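Local structure of HTLV-2 integrase catalytic core domain (Human T-cell leukemia virus 2, 6QBT) at residues A[22-27]-A[39-45]; A[28-32]-A[104-109]; A[50-55]-A[79-84]; A[58-62]-A[153-157]. The protein probably catalyses, as the magnesium-binding catalytic core domain of a retroviral integrase, the steps that insert viral DNA into the host genome. All blocks are in the same frame, centred on the assembly; numbering follows the deposited sequence.

Contact 1 of 4, residues A[22-27]-A[39-45]; sequences YKYCLH and VSCKKKE
Cys25, Leu26 and His27 pair with Lys42, Cys41 and Ser40 in an antiparallel beta hairpin at one margin of the RNase H-like sheet, strand 37-42 being the outermost on this side of the chain. The hydrogen-bonded pairs Cys25-Lys42 and His27-Ser40 each exchange two backbone bonds, as where Cys25 N meets Lys42 O at 2.8 Å. Between them, the non-hydrogen-bonded pair of Leu26 and Cys41 brings the CA atoms to 4.7 Å.

On that pair's face, Leu26 lies side by side with Val39 and sets CD1 3.9 Å from Cys41 SG. A chi1 of -174° places this sulfur anti to its own N, within 3.5 Å of Tyr24 CD2, an oblique sulfur-aromatic contact; cysteine is small enough to fit between Leu26 and Tyr24. Tyr22 turns an edge to the Tyr24 ring face, and Tyr22 OH donates to Lys43 O, just beyond strand 37-42, at 2.7 Å.

On the other face, the long aliphatic part of Lys42 crosses the His27 ring, CG 3.4 Å from His27 ND1, while its NZ reaches Ser52 OG. ND1 also donates a weak bond to Cys25 O; the buried NE2 has no partner in the model.

Helix 128-142 packs on Val39 and Cys41, helix 47-61 on His27 and Ser40. Strand 9-19 flanks Leu26, and its His16 NE2 is hydrogen-bonded to Glu45 OE2, whose side chain lies about 5 Å from the magnesium.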
loop_
_atom_site.group_PDB
_atom_site.type_symbol
_atom_site.label_atom_id
_atom_site.label_comp_id
_atom_site.label_asym_id
_atom_site.label_seq_id
_atom_site.Cartn_x
_atom_site.Cartn_y
_atom_site.Cartn_z
ATOM N N TYR A 22 -5.608 -6.557 -27.111
ATOM C CA TYR A 22 -5.605 -5.156 -26.710
ATOM C C TYR A 22 -4.186 -4.718 -26.405
ATOM O O TYR A 22 -3.442 -5.427 -25.684
ATOM C CB TYR A 22 -6.472 -4.885 -25.473
ATOM C CG TYR A 22 -6.678 -3.387 -25.245
ATOM C CD1 TYR A 22 -7.693 -2.673 -25.935
ATOM C CD2 TYR A 22 -5.860 -2.675 -24.373
ATOM C CE1 TYR A 22 -7.888 -1.313 -25.728
ATOM C CE2 TYR A 22 -6.040 -1.314 -24.172
ATOM C CZ TYR A 22 -7.057 -0.645 -24.845
ATOM O OH TYR A 22 -7.201 0.695 -24.647
ATOM N N LYS A 23 -3.833 -3.537 -26.909
ATOM C CA LYS A 23 -2.504 -2.981 -26.698
ATOM C C LYS A 23 -2.544 -2.052 -25.487
ATOM O O LYS A 23 -2.978 -0.928 -25.579
ATOM C CB LYS A 23 -2.038 -2.244 -27.966
ATOM C CG LYS A 23 -0.617 -1.692 -27.909
ATOM C CD LYS A 23 -0.233 -0.940 -29.176
ATOM C CE LYS A 23 -0.107 -1.897 -30.361
ATOM N NZ LYS A 23 0.303 -1.195 -31.616
ATOM N N TYR A 24 -2.068 -2.532 -24.356
ATOM C CA TYR A 24 -2.055 -1.735 -23.126
ATOM C C TYR A 24 -0.868 -0.784 -23.146
ATOM O O TYR A 24 0.130 -1.030 -23.857
ATOM C CB TYR A 24 -1.970 -2.634 -21.891
ATOM C CG TYR A 24 -3.213 -3.449 -21.707
ATOM C CD1 TYR A 24 -3.416 -4.626 -22.436
ATOM C CD2 TYR A 24 -4.215 -3.043 -20.827
ATOM C CE1 TYR A 24 -4.566 -5.376 -22.275
ATOM C CE2 TYR A 24 -5.372 -3.780 -20.677
ATOM C CZ TYR A 24 -5.544 -4.951 -21.392
ATOM O OH TYR A 24 -6.703 -5.698 -21.247
ATOM N N CYS A 25 -1.001 0.294 -22.366
ATOM C CA CYS A 25 0.039 1.290 -22.160
ATOM C C CYS A 25 0.617 1.100 -20.775
ATOM O O CYS A 25 -0.019 1.410 -19.765
ATOM C CB CYS A 25 -0.549 2.692 -22.268
ATOM S SG CYS A 25 -1.191 3.036 -23.916
ATOM N N LEU A 26 1.819 0.562 -20.738
ATOM C CA LEU A 26 2.592 0.463 -19.528
ATOM C C LEU A 26 3.286 1.812 -19.333
ATOM O O LEU A 26 4.143 2.201 -20.134
ATOM C CB LEU A 26 3.607 -0.678 -19.644
ATOM C CG LEU A 26 3.114 -2.099 -19.340
ATOM C CD1 LEU A 26 1.642 -2.395 -19.592
ATOM C CD2 LEU A 26 3.934 -3.029 -20.171
ATOM N N HIS A 27 2.873 2.539 -18.307
ATOM C CA HIS A 27 3.542 3.758 -17.919
ATOM C C HIS A 27 4.614 3.356 -16.888
ATOM O O HIS A 27 4.283 2.827 -15.802
ATOM C CB HIS A 27 2.573 4.709 -17.254
ATOM C CG HIS A 27 1.539 5.279 -18.155
ATOM N ND1 HIS A 27 0.489 4.531 -18.652
ATOM C CD2 HIS A 27 1.337 6.548 -18.582
ATOM C CE1 HIS A 27 -0.286 5.311 -19.387
ATOM N NE2 HIS A 27 0.206 6.537 -19.365
ATOM N N VAL A 39 5.468 0.803 -12.484
ATOM C CA VAL A 39 4.789 0.578 -13.733
ATOM C C VAL A 39 3.317 0.544 -13.452
ATOM O O VAL A 39 2.910 -0.099 -12.501
ATOM C CB VAL A 39 5.256 -0.736 -14.442
ATOM C CG1 VAL A 39 5.477 -1.857 -13.452
ATOM C CG2 VAL A 39 4.268 -1.200 -15.524
ATOM N N SER A 40 2.534 1.224 -14.293
ATOM C CA SER A 40 1.092 1.194 -14.226
ATOM C C SER A 40 0.567 0.748 -15.561
ATOM O O SER A 40 0.958 1.302 -16.598
ATOM C CB SER A 40 0.548 2.579 -13.959
ATOM O OG SER A 40 1.028 3.044 -12.731
ATOM N N CYS A 41 -0.326 -0.241 -15.533
ATOM C CA CYS A 41 -0.975 -0.721 -16.724
ATOM C C CYS A 41 -2.247 0.127 -16.927
ATOM O O CYS A 41 -3.101 0.199 -16.064
ATOM C CB CYS A 41 -1.298 -2.202 -16.600
ATOM S SG CYS A 41 -1.965 -2.906 -18.136
ATOM N N LYS A 42 -2.326 0.797 -18.063
ATOM C CA LYS A 42 -3.428 1.659 -18.403
ATOM C C LYS A 42 -3.880 1.256 -19.789
ATOM O O LYS A 42 -3.106 0.676 -20.543
ATOM C CB LYS A 42 -2.972 3.132 -18.438
ATOM C CG LYS A 42 -2.403 3.699 -17.146
ATOM C CD LYS A 42 -3.470 3.764 -16.061
ATOM C CE LYS A 42 -2.957 4.516 -14.836
ATOM N NZ LYS A 42 -3.975 4.586 -13.743
ATOM N N LYS A 43 -5.124 1.586 -20.119
ATOM C CA LYS A 43 -5.664 1.359 -21.451
ATOM C C LYS A 43 -5.223 2.448 -22.455
ATOM O O LYS A 43 -5.258 2.244 -23.691
ATOM C CB LYS A 43 -7.197 1.254 -21.378
ATOM C CG LYS A 43 -7.699 -0.014 -20.692
ATOM C CD LYS A 43 -9.185 0.090 -20.362
ATOM C CE LYS A 43 -9.748 -1.205 -19.782
ATOM N NZ LYS A 43 -9.627 -2.386 -20.698
ATOM N N LYS A 44 -4.814 3.594 -21.914
ATOM C CA LYS A 44 -4.553 4.790 -22.689
ATOM C C LYS A 44 -3.347 5.504 -22.136
ATOM O O LYS A 44 -2.878 5.175 -21.068
ATOM C CB LYS A 44 -5.742 5.751 -22.583
ATOM C CG LYS A 44 -7.123 5.126 -22.786
ATOM C CD LYS A 44 -8.188 6.201 -22.805
ATOM C CE LYS A 44 -8.251 6.819 -24.195
ATOM N NZ LYS A 44 -8.559 8.274 -24.195
ATOM N N GLU A 45 -2.874 6.504 -22.864
ATOM C CA GLU A 45 -1.779 7.355 -22.426
ATOM C C GLU A 45 -2.086 8.861 -22.577
ATOM O O GLU A 45 -1.204 9.619 -22.942
ATOM C CB GLU A 45 -0.484 6.966 -23.138
ATOM C CG GLU A 45 -0.501 7.036 -24.649
ATOM C CD GLU A 45 0.808 6.527 -25.235
ATOM O OE1 GLU A 45 1.892 7.016 -24.838
ATOM O OE2 GLU A 45 0.765 5.614 -26.079
#

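Contact 2 of 4, residues A[28-32]-A[104-109]; sequences VWVDT and LVERTN
Leu104, at the start of helix 104-122, meets Val30 tip to tip, its CD2 3.7 Å from Val30 CG2. With CG anti to the backbone N (chi1 -175°), the leucine extends off the helix toward the sheet; the same methyl lies 3.8 Å from Thr32 CA, and the leucine and threonine side chains cross at about a right angle. Val105 follows: CG2 is 4.0 Å from Val30 CG1, and CG1 is 4.2 Å from Val28 CG1. Valine suits both sides, because its methyls branch at CB, next to the backbone, and meet without a long side chain.

One turn on, Thr108 OG1 sits 3.9 Å from Val30 CG2. The hydroxyl can face this apolar strand because it is spent within the helix: Thr108 OG1 donates to Leu104 O at 2.6 Å, an oxygen that also accepts from Thr108 N. Asn109 closes the segment, OD1 resting 3.5 Å from Val28 CG2.

This is helix-on-sheet packing, the first turns of the helix lying across the strand at 116° between segment axes. Beside the strand runs strand 9-19, whose Gln11 and magnesium ligand Asp13 touch Val105 and whose Thr15 touches Asn109; Trp29 points away and meets Phe54 of helix 47-61.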
loop_
_atom_site.group_PDB
_atom_site.type_symbol
_atom_site.label_atom_id
_atom_site.label_comp_id
_atom_site.label_asym_id
_atom_site.label_seq_id
_atom_site.Cartn_x
_atom_site.Cartn_y
_atom_site.Cartn_z
ATOM N N VAL A 28 5.873 3.633 -17.226
ATOM C CA VAL A 28 7.032 3.121 -16.530
ATOM C C VAL A 28 7.877 4.300 -16.031
ATOM O O VAL A 28 8.243 5.166 -16.797
ATOM C CB VAL A 28 7.879 2.248 -17.493
ATOM C CG1 VAL A 28 9.205 1.814 -16.862
ATOM C CG2 VAL A 28 7.084 1.041 -17.978
ATOM N N TRP A 29 8.196 4.315 -14.749
ATOM C CA TRP A 29 9.124 5.316 -14.209
ATOM C C TRP A 29 10.237 4.560 -13.540
ATOM O O TRP A 29 9.977 3.573 -12.841
ATOM C CB TRP A 29 8.445 6.213 -13.154
ATOM C CG TRP A 29 7.458 7.104 -13.754
ATOM C CD1 TRP A 29 6.099 6.906 -13.845
ATOM C CD2 TRP A 29 7.730 8.336 -14.372
ATOM N NE1 TRP A 29 5.514 7.971 -14.477
ATOM C CE2 TRP A 29 6.498 8.866 -14.815
ATOM C CE3 TRP A 29 8.910 9.055 -14.618
ATOM C CZ2 TRP A 29 6.414 10.085 -15.500
ATOM C CZ3 TRP A 29 8.823 10.268 -15.275
ATOM C CH2 TRP A 29 7.583 10.778 -15.701
ATOM N N VAL A 30 11.463 5.031 -13.720
ATOM C CA VAL A 30 12.594 4.350 -13.103
ATOM C C VAL A 30 13.607 5.359 -12.567
ATOM O O VAL A 30 13.940 6.340 -13.239
ATOM C CB VAL A 30 13.191 3.268 -14.050
ATOM C CG1 VAL A 30 13.404 3.820 -15.418
ATOM C CG2 VAL A 30 14.463 2.657 -13.486
ATOM N N ASP A 31 14.044 5.127 -11.325
ATOM C CA ASP A 31 15.008 5.986 -10.702
ATOM C C ASP A 31 16.374 5.686 -11.295
ATOM O O ASP A 31 16.779 4.526 -11.350
ATOM C CB ASP A 31 15.022 5.732 -9.218
ATOM C CG ASP A 31 15.848 6.736 -8.487
ATOM O OD1 ASP A 31 17.082 6.595 -8.464
ATOM O OD2 ASP A 31 15.253 7.676 -7.956
ATOM N N THR A 32 17.081 6.728 -11.725
ATOM C CA THR A 32 18.373 6.575 -12.409
ATOM C C THR A 32 19.504 6.196 -11.460
ATOM O O THR A 32 20.556 5.829 -11.929
ATOM C CB THR A 32 18.808 7.870 -13.138
ATOM O OG1 THR A 32 18.822 8.955 -12.208
ATOM C CG2 THR A 32 17.866 8.222 -14.264
ATOM N N LEU A 104 18.245 2.711 -19.906
ATOM C CA LEU A 104 17.575 2.398 -18.615
ATOM C C LEU A 104 16.095 2.002 -18.713
ATOM O O LEU A 104 15.663 1.039 -18.072
ATOM C CB LEU A 104 17.710 3.538 -17.598
ATOM C CG LEU A 104 17.132 3.220 -16.201
ATOM C CD1 LEU A 104 17.827 1.998 -15.590
ATOM C CD2 LEU A 104 17.200 4.434 -15.281
ATOM N N VAL A 105 15.321 2.759 -19.478
ATOM C CA VAL A 105 13.899 2.491 -19.542
ATOM C C VAL A 105 13.680 1.244 -20.391
ATOM O O VAL A 105 12.962 0.343 -19.940
ATOM C CB VAL A 105 13.071 3.672 -20.067
ATOM C CG1 VAL A 105 11.585 3.329 -19.988
ATOM C CG2 VAL A 105 13.360 4.919 -19.245
ATOM N N GLU A 106 14.321 1.186 -21.569
ATOM C CA GLU A 106 14.217 0.032 -22.490
ATOM C C GLU A 106 14.595 -1.284 -21.825
ATOM O O GLU A 106 13.917 -2.288 -21.970
ATOM C CB GLU A 106 15.103 0.202 -23.725
ATOM C CG GLU A 106 14.512 1.060 -24.830
ATOM C CD GLU A 106 15.286 0.954 -26.135
ATOM O OE1 GLU A 106 16.543 0.794 -26.097
ATOM O OE2 GLU A 106 14.632 1.034 -27.203
ATOM N N ARG A 107 15.702 -1.253 -21.112
ATOM C CA ARG A 107 16.197 -2.393 -20.425
ATOM C C ARG A 107 15.201 -2.733 -19.304
ATOM O O ARG A 107 14.864 -3.913 -19.138
ATOM C CB ARG A 107 17.603 -2.096 -19.924
ATOM C CG ARG A 107 18.255 -3.217 -19.147
ATOM C CD ARG A 107 19.726 -2.948 -18.800
ATOM N NE ARG A 107 19.915 -1.699 -18.046
ATOM C CZ ARG A 107 20.292 -0.525 -18.573
ATOM N NH1 ARG A 107 20.545 -0.383 -19.888
ATOM N NH2 ARG A 107 20.415 0.530 -17.769
ATOM N N THR A 108 14.697 -1.727 -18.572
ATOM C CA THR A 108 13.689 -1.971 -17.556
ATOM C C THR A 108 12.351 -2.513 -18.147
ATOM O O THR A 108 11.776 -3.457 -17.610
ATOM C CB THR A 108 13.408 -0.719 -16.696
ATOM O OG1 THR A 108 14.620 -0.302 -16.059
ATOM C CG2 THR A 108 12.368 -1.042 -15.613
ATOM N N ASN A 109 11.889 -1.937 -19.254
ATOM C CA ASN A 109 10.753 -2.484 -20.008
ATOM C C ASN A 109 10.919 -3.962 -20.267
ATOM O O ASN A 109 10.002 -4.740 -19.998
ATOM C CB ASN A 109 10.586 -1.800 -21.359
ATOM C CG ASN A 109 10.125 -0.350 -21.243
ATOM O OD1 ASN A 109 9.660 0.099 -20.191
ATOM N ND2 ASN A 109 10.233 0.385 -22.342
#

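Contact 3 of 4, residues A[50-55]-A[79-84]; sequences TISAFL and EFQEFC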
loop_
_atom_site.group_PDB
_atom_site.type_symbol
_atom_site.label_atom_id
_atom_site.label_comp_id
_atom_site.label_asym_id
_atom_site.label_seq_id
_atom_site.Cartn_x
_atom_site.Cartn_y
_atom_site.Cartn_z
ATOM N N THR A 50 -1.593 9.637 -17.428
ATOM C CA THR A 50 -0.190 9.923 -17.180
ATOM C C THR A 50 -0.008 10.511 -15.796
ATOM O O THR A 50 0.850 10.081 -15.040
ATOM C CB THR A 50 0.336 10.883 -18.228
ATOM O OG1 THR A 50 0.095 10.304 -19.509
ATOM C CG2 THR A 50 1.847 11.144 -18.064
ATOM N N ILE A 51 -0.839 11.481 -15.440
ATOM C CA ILE A 51 -0.771 12.047 -14.091
ATOM C C ILE A 51 -1.068 10.965 -13.036
ATOM O O ILE A 51 -0.394 10.893 -12.004
ATOM C CB ILE A 51 -1.733 13.249 -13.962
ATOM C CG1 ILE A 51 -1.143 14.437 -14.730
ATOM C CG2 ILE A 51 -1.995 13.622 -12.496
ATOM C CD1 ILE A 51 -2.092 15.598 -14.895
ATOM N N SER A 52 -2.103 10.158 -13.288
ATOM C CA SER A 52 -2.430 9.025 -12.438
ATOM C C SER A 52 -1.244 8.034 -12.254
ATOM O O SER A 52 -0.913 7.693 -11.109
ATOM C CB SER A 52 -3.656 8.288 -12.951
ATOM O OG SER A 52 -3.992 7.197 -12.086
ATOM N N ALA A 53 -0.595 7.603 -13.336
ATOM C CA ALA A 53 0.549 6.675 -13.185
ATOM C C ALA A 53 1.684 7.337 -12.440
ATOM O O ALA A 53 2.434 6.680 -11.736
ATOM C CB ALA A 53 1.060 6.198 -14.536
ATOM N N PHE A 54 1.833 8.638 -12.635
ATOM C CA PHE A 54 2.903 9.374 -12.000
ATOM C C PHE A 54 2.674 9.458 -10.491
ATOM O O PHE A 54 3.611 9.279 -9.707
ATOM C CB PHE A 54 3.037 10.751 -12.660
ATOM C CG PHE A 54 4.258 11.532 -12.263
ATOM C CD1 PHE A 54 5.490 10.920 -12.009
ATOM C CD2 PHE A 54 4.190 12.927 -12.214
ATOM C CE1 PHE A 54 6.607 11.679 -11.681
ATOM C CE2 PHE A 54 5.305 13.689 -11.875
ATOM C CZ PHE A 54 6.513 13.068 -11.610
ATOM N N LEU A 55 1.429 9.687 -10.089
ATOM C CA LEU A 55 1.031 9.582 -8.667
ATOM C C LEU A 55 1.208 8.170 -8.092
ATOM O O LEU A 55 1.631 8.051 -6.960
ATOM C CB LEU A 55 -0.407 10.040 -8.428
ATOM C CG LEU A 55 -0.626 11.546 -8.649
ATOM C CD1 LEU A 55 -2.109 11.883 -8.830
ATOM C CD2 LEU A 55 -0.033 12.355 -7.511
ATOM N N GLU A 79 -1.686 20.063 -18.940
ATOM C CA GLU A 79 -2.044 19.409 -17.672
ATOM C C GLU A 79 -0.807 18.856 -16.962
ATOM O O GLU A 79 -0.634 19.096 -15.771
ATOM C CB GLU A 79 -3.056 18.262 -17.863
ATOM C CG GLU A 79 -4.477 18.701 -18.196
ATOM C CD GLU A 79 -4.696 19.072 -19.661
ATOM O OE1 GLU A 79 -3.709 19.188 -20.438
ATOM O OE2 GLU A 79 -5.876 19.250 -20.039
ATOM N N PHE A 80 0.039 18.121 -17.685
ATOM C CA PHE A 80 1.274 17.567 -17.083
ATOM C C PHE A 80 2.301 18.662 -16.738
ATOM O O PHE A 80 2.919 18.587 -15.679
ATOM C CB PHE A 80 1.900 16.468 -17.956
ATOM C CG PHE A 80 2.989 15.671 -17.271
ATOM C CD1 PHE A 80 2.679 14.609 -16.435
ATOM C CD2 PHE A 80 4.337 15.975 -17.483
ATOM C CE1 PHE A 80 3.686 13.857 -15.815
ATOM C CE2 PHE A 80 5.342 15.245 -16.853
ATOM C CZ PHE A 80 5.019 14.177 -16.018
ATOM N N GLN A 81 2.466 19.689 -17.579
ATOM C CA GLN A 81 3.375 20.779 -17.211
ATOM C C GLN A 81 2.863 21.540 -15.986
ATOM O O GLN A 81 3.639 21.888 -15.104
ATOM C CB GLN A 81 3.626 21.765 -18.362
ATOM C CG GLN A 81 4.202 21.175 -19.657
ATOM C CD GLN A 81 5.483 20.355 -19.496
ATOM O OE1 GLN A 81 6.358 20.655 -18.670
ATOM N NE2 GLN A 81 5.603 19.313 -20.314
ATOM N N GLU A 82 1.564 21.795 -15.919
ATOM C CA GLU A 82 1.003 22.484 -14.745
ATOM C C GLU A 82 1.210 21.681 -13.456
ATOM O O GLU A 82 1.521 22.244 -12.416
ATOM C CB GLU A 82 -0.480 22.806 -14.940
ATOM C CG GLU A 82 -0.704 24.057 -15.776
ATOM C CD GLU A 82 -2.158 24.273 -16.197
ATOM O OE1 GLU A 82 -3.048 23.516 -15.751
ATOM O OE2 GLU A 82 -2.413 25.202 -16.991
ATOM N N PHE A 83 1.043 20.360 -13.550
ATOM C CA PHE A 83 1.256 19.464 -12.431
ATOM C C PHE A 83 2.697 19.589 -11.951
ATOM O O PHE A 83 2.951 19.857 -10.783
ATOM C CB PHE A 83 0.894 18.024 -12.840
ATOM C CG PHE A 83 1.075 17.019 -11.745
ATOM C CD1 PHE A 83 2.326 16.433 -11.516
ATOM C CD2 PHE A 83 -0.001 16.642 -10.939
ATOM C CE1 PHE A 83 2.490 15.503 -10.494
ATOM C CE2 PHE A 83 0.163 15.706 -9.925
ATOM C CZ PHE A 83 1.407 15.143 -9.696
ATOM N N CYS A 84 3.636 19.464 -12.868
ATOM C CA CYS A 84 5.063 19.547 -12.499
ATOM C C CYS A 84 5.460 20.911 -11.938
ATOM O O CYS A 84 6.186 20.989 -10.950
ATOM C CB CYS A 84 5.952 19.149 -13.685
ATOM S SG CYS A 84 5.811 17.386 -14.064
#
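Phe54 pushes the CD2 side of its ring between Phe80 and Phe83, standing 3.5 Å from Phe83 CE1 and 3.8 Å from Phe80 CE1. Neither pair is a stack: against Phe80 the planes are inclined obliquely at 43°, and against Phe83 the two rings touch at their outer carbons, planes at 59°, neither lying over the other. Phe83 swings its ring away from its own nitrogen (chi1 -180°), which stretches it out from helix 78-86 toward helix 47-61. Together the three phenylalanines form an aromatic cluster that fills the gap between helix segments whose axes are 10.9 Å apart, a spacing that large flat side chains suit well.

Ile51 divides its branches between the two rings of the second helix. Its CG2 lies 3.9 Å from Phe83 CD2, CG1 sits at the edge of Phe80, and CD1 runs on until it is 3.9 Å from Glu79 O. Thr50 adds a methyl, CG2 being 3.9 Å from Phe80 CD1, while its hydroxyl is hydrogen-bonded to Thr46 O one turn back. Leu55 finishes the row with CD2 at the edge of Phe83, 3.8 Å from CZ.

Tyr119 and Leu142 of the second subunit pack on Ile51 and Phe83, so the cluster reaches the subunit interface. Because the surfaces that meet are almost all hydrocarbon and ring, the pairing depends on shape and exclusion of water rather than on directional polar bonds.

Contact 4 of 4, residues A[58-62]-A[153-157]; sequences ISLLG and WQIHH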
loop_
_atom_site.group_PDB
_atom_site.type_symbol
_atom_site.label_atom_id
_atom_site.label_comp_id
_atom_site.label_asym_id
_atom_site.label_seq_id
_atom_site.Cartn_x
_atom_site.Cartn_y
_atom_site.Cartn_z
ATOM N N ILE A 58 4.976 7.894 -7.498
ATOM C CA ILE A 58 5.366 8.702 -6.364
ATOM C C ILE A 58 4.901 8.065 -5.060
ATOM O O ILE A 58 5.677 8.014 -4.111
ATOM C CB ILE A 58 4.873 10.145 -6.525
ATOM C CG1 ILE A 58 5.702 10.824 -7.638
ATOM C CG2 ILE A 58 4.978 10.910 -5.214
ATOM C CD1 ILE A 58 5.080 12.095 -8.201
ATOM N N SER A 59 3.697 7.504 -5.014
ATOM C CA SER A 59 3.283 6.805 -3.786
ATOM C C SER A 59 4.189 5.630 -3.423
ATOM O O SER A 59 4.345 5.304 -2.270
ATOM C CB SER A 59 1.854 6.295 -3.878
ATOM O OG SER A 59 1.745 5.286 -4.866
ATOM N N LEU A 60 4.745 4.979 -4.426
ATOM C CA LEU A 60 5.569 3.810 -4.219
ATOM C C LEU A 60 7.030 4.181 -3.976
ATOM O O LEU A 60 7.685 3.554 -3.148
ATOM C CB LEU A 60 5.439 2.918 -5.446
ATOM C CG LEU A 60 6.210 1.615 -5.409
ATOM C CD1 LEU A 60 5.548 0.622 -4.457
ATOM C CD2 LEU A 60 6.322 1.084 -6.844
ATOM N N LEU A 61 7.530 5.186 -4.699
ATOM C CA LEU A 61 8.952 5.558 -4.686
ATOM C C LEU A 61 9.351 6.847 -3.942
ATOM O O LEU A 61 10.507 7.003 -3.630
ATOM C CB LEU A 61 9.437 5.683 -6.124
ATOM C CG LEU A 61 9.284 4.447 -7.022
ATOM C CD1 LEU A 61 9.781 4.768 -8.436
ATOM C CD2 LEU A 61 10.034 3.245 -6.462
ATOM N N GLY A 62 8.401 7.741 -3.675
ATOM C CA GLY A 62 8.655 9.070 -3.120
ATOM C C GLY A 62 8.662 10.081 -4.240
ATOM O O GLY A 62 8.645 9.725 -5.420
ATOM N N TRP A 153 14.880 -1.923 -4.065
ATOM C CA TRP A 153 14.209 -1.492 -2.860
ATOM C C TRP A 153 15.171 -1.139 -1.730
ATOM O O TRP A 153 14.957 -0.151 -1.049
ATOM C CB TRP A 153 13.248 -2.591 -2.390
ATOM C CG TRP A 153 12.022 -2.104 -1.729
ATOM C CD1 TRP A 153 11.604 -2.389 -0.456
ATOM C CD2 TRP A 153 11.002 -1.280 -2.313
ATOM N NE1 TRP A 153 10.392 -1.792 -0.215
ATOM C CE2 TRP A 153 10.008 -1.091 -1.330
ATOM C CE3 TRP A 153 10.843 -0.668 -3.562
ATOM C CZ2 TRP A 153 8.869 -0.316 -1.559
ATOM C CZ3 TRP A 153 9.687 0.091 -3.790
ATOM C CH2 TRP A 153 8.729 0.257 -2.792
ATOM N N GLN A 154 16.193 -1.963 -1.513
ATOM C CA GLN A 154 17.195 -1.699 -0.494
ATOM C C GLN A 154 17.993 -0.456 -0.835
ATOM O O GLN A 154 18.248 0.343 0.051
ATOM C CB GLN A 154 18.145 -2.881 -0.325
ATOM C CG GLN A 154 17.500 -4.077 0.344
ATOM C CD GLN A 154 18.189 -5.416 0.053
ATOM O OE1 GLN A 154 19.361 -5.483 -0.349
ATOM N NE2 GLN A 154 17.427 -6.499 0.216
ATOM N N ILE A 155 18.368 -0.274 -2.107
ATOM C CA ILE A 155 19.137 0.915 -2.494
ATOM C C ILE A 155 18.265 2.145 -2.401
ATOM O O ILE A 155 18.733 3.191 -1.984
ATOM C CB ILE A 155 19.766 0.806 -3.890
ATOM C CG1 ILE A 155 20.830 -0.297 -3.882
ATOM C CG2 ILE A 155 20.468 2.114 -4.301
ATOM C CD1 ILE A 155 21.375 -0.635 -5.244
ATOM N N HIS A 156 17.000 2.016 -2.772
ATOM C CA HIS A 156 16.120 3.169 -2.856
ATOM C C HIS A 156 15.688 3.718 -1.506
ATOM O O HIS A 156 15.641 4.926 -1.363
ATOM C CB HIS A 156 14.866 2.839 -3.688
ATOM C CG HIS A 156 14.164 4.043 -4.216
ATOM N ND1 HIS A 156 14.639 4.756 -5.292
ATOM C CD2 HIS A 156 13.041 4.673 -3.807
ATOM C CE1 HIS A 156 13.831 5.770 -5.529
ATOM N NE2 HIS A 156 12.856 5.749 -4.637
ATOM N N HIS A 157 15.410 2.844 -0.527
ATOM C CA HIS A 157 14.693 3.199 0.717
ATOM C C HIS A 157 15.541 3.126 1.980
ATOM O O HIS A 157 16.777 3.142 1.922
ATOM C CB HIS A 157 13.445 2.288 0.884
ATOM C CG HIS A 157 12.335 2.589 -0.075
ATOM N ND1 HIS A 157 11.679 3.808 -0.111
ATOM C CD2 HIS A 157 11.761 1.831 -1.039
ATOM C CE1 HIS A 157 10.751 3.785 -1.057
ATOM N NE2 HIS A 157 10.790 2.600 -1.646
#
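Leu61 O is gripped by two donors, His156 NE2 across the contact and Asn7 ND2 from the N-terminal part of the chain. His156 NE2 lies 2.8 Å from Leu61 O, in the carbonyl plane on a lone pair, with 147° at the hydrogen; the acceptor lies almost exactly in the imidazole plane. The bond suits its place: near the C-terminal end of helix 47-61 carbonyls lack the next turn's NH groups, and a histidine can supply one. A chi1 of -160° sends the His156 ring toward the helix end, and its other nitrogen, ND1, is hydrogen-bonded to Ser34 OG. Gly62, the first residue beyond the helix, takes a positive phi (98°), a turn that glycine makes easily because it carries no side chain.

Apolar contacts flank the bond. Leu61 CD2 lies 4.1 Å above one face of the His156 ring, toward its rim, and Leu60 CD1 reaches Trp153 CH2 at 3.6 Å. Leu60 also brings its carbonyl O to 3.5 Å from Trp153 CH2, a close approach oblique to the ring. His157 sets its edge on the Trp153 face, CD2 3.3 Å above the ring centre, and in turn takes His156 CD2 over the face of its imidazole, toward the rim.

Helix 128-142 packs alongside, Trp137 and Asn140 touching both Leu60 and Trp153, and Trp10 of strand 9-19 packs on Leu61. Helix 47-61 also meets the second subunit, whose Gln141 NE2 is hydrogen-bonded to Ile58 O.

In the fold
Strand 22-31 serves contacts 1 and 2 in succession, their centres 15 Å apart, and helix 47-61 likewise serves contacts 3 and 4, 19 Å apart. Strand and helix meet directly: His27 CB is 3.4 Å from Ala53 CB between contacts 1 and 3, and Trp29 CE2 is 3.6 Å from Phe54 CD1 between contacts 2 and 3. Contacts 2 and 4 touch by packing, Asp31 OD2 lying 3.4 Å from His156 CE1. The magnesium ion, bound by Asp13 and Asp70, lies about 5 Å from the side chain of Glu45, 8 Å from that of Val105 and 10 Å from that of Thr50. Contacts 3 and 4 also touch the second subunit.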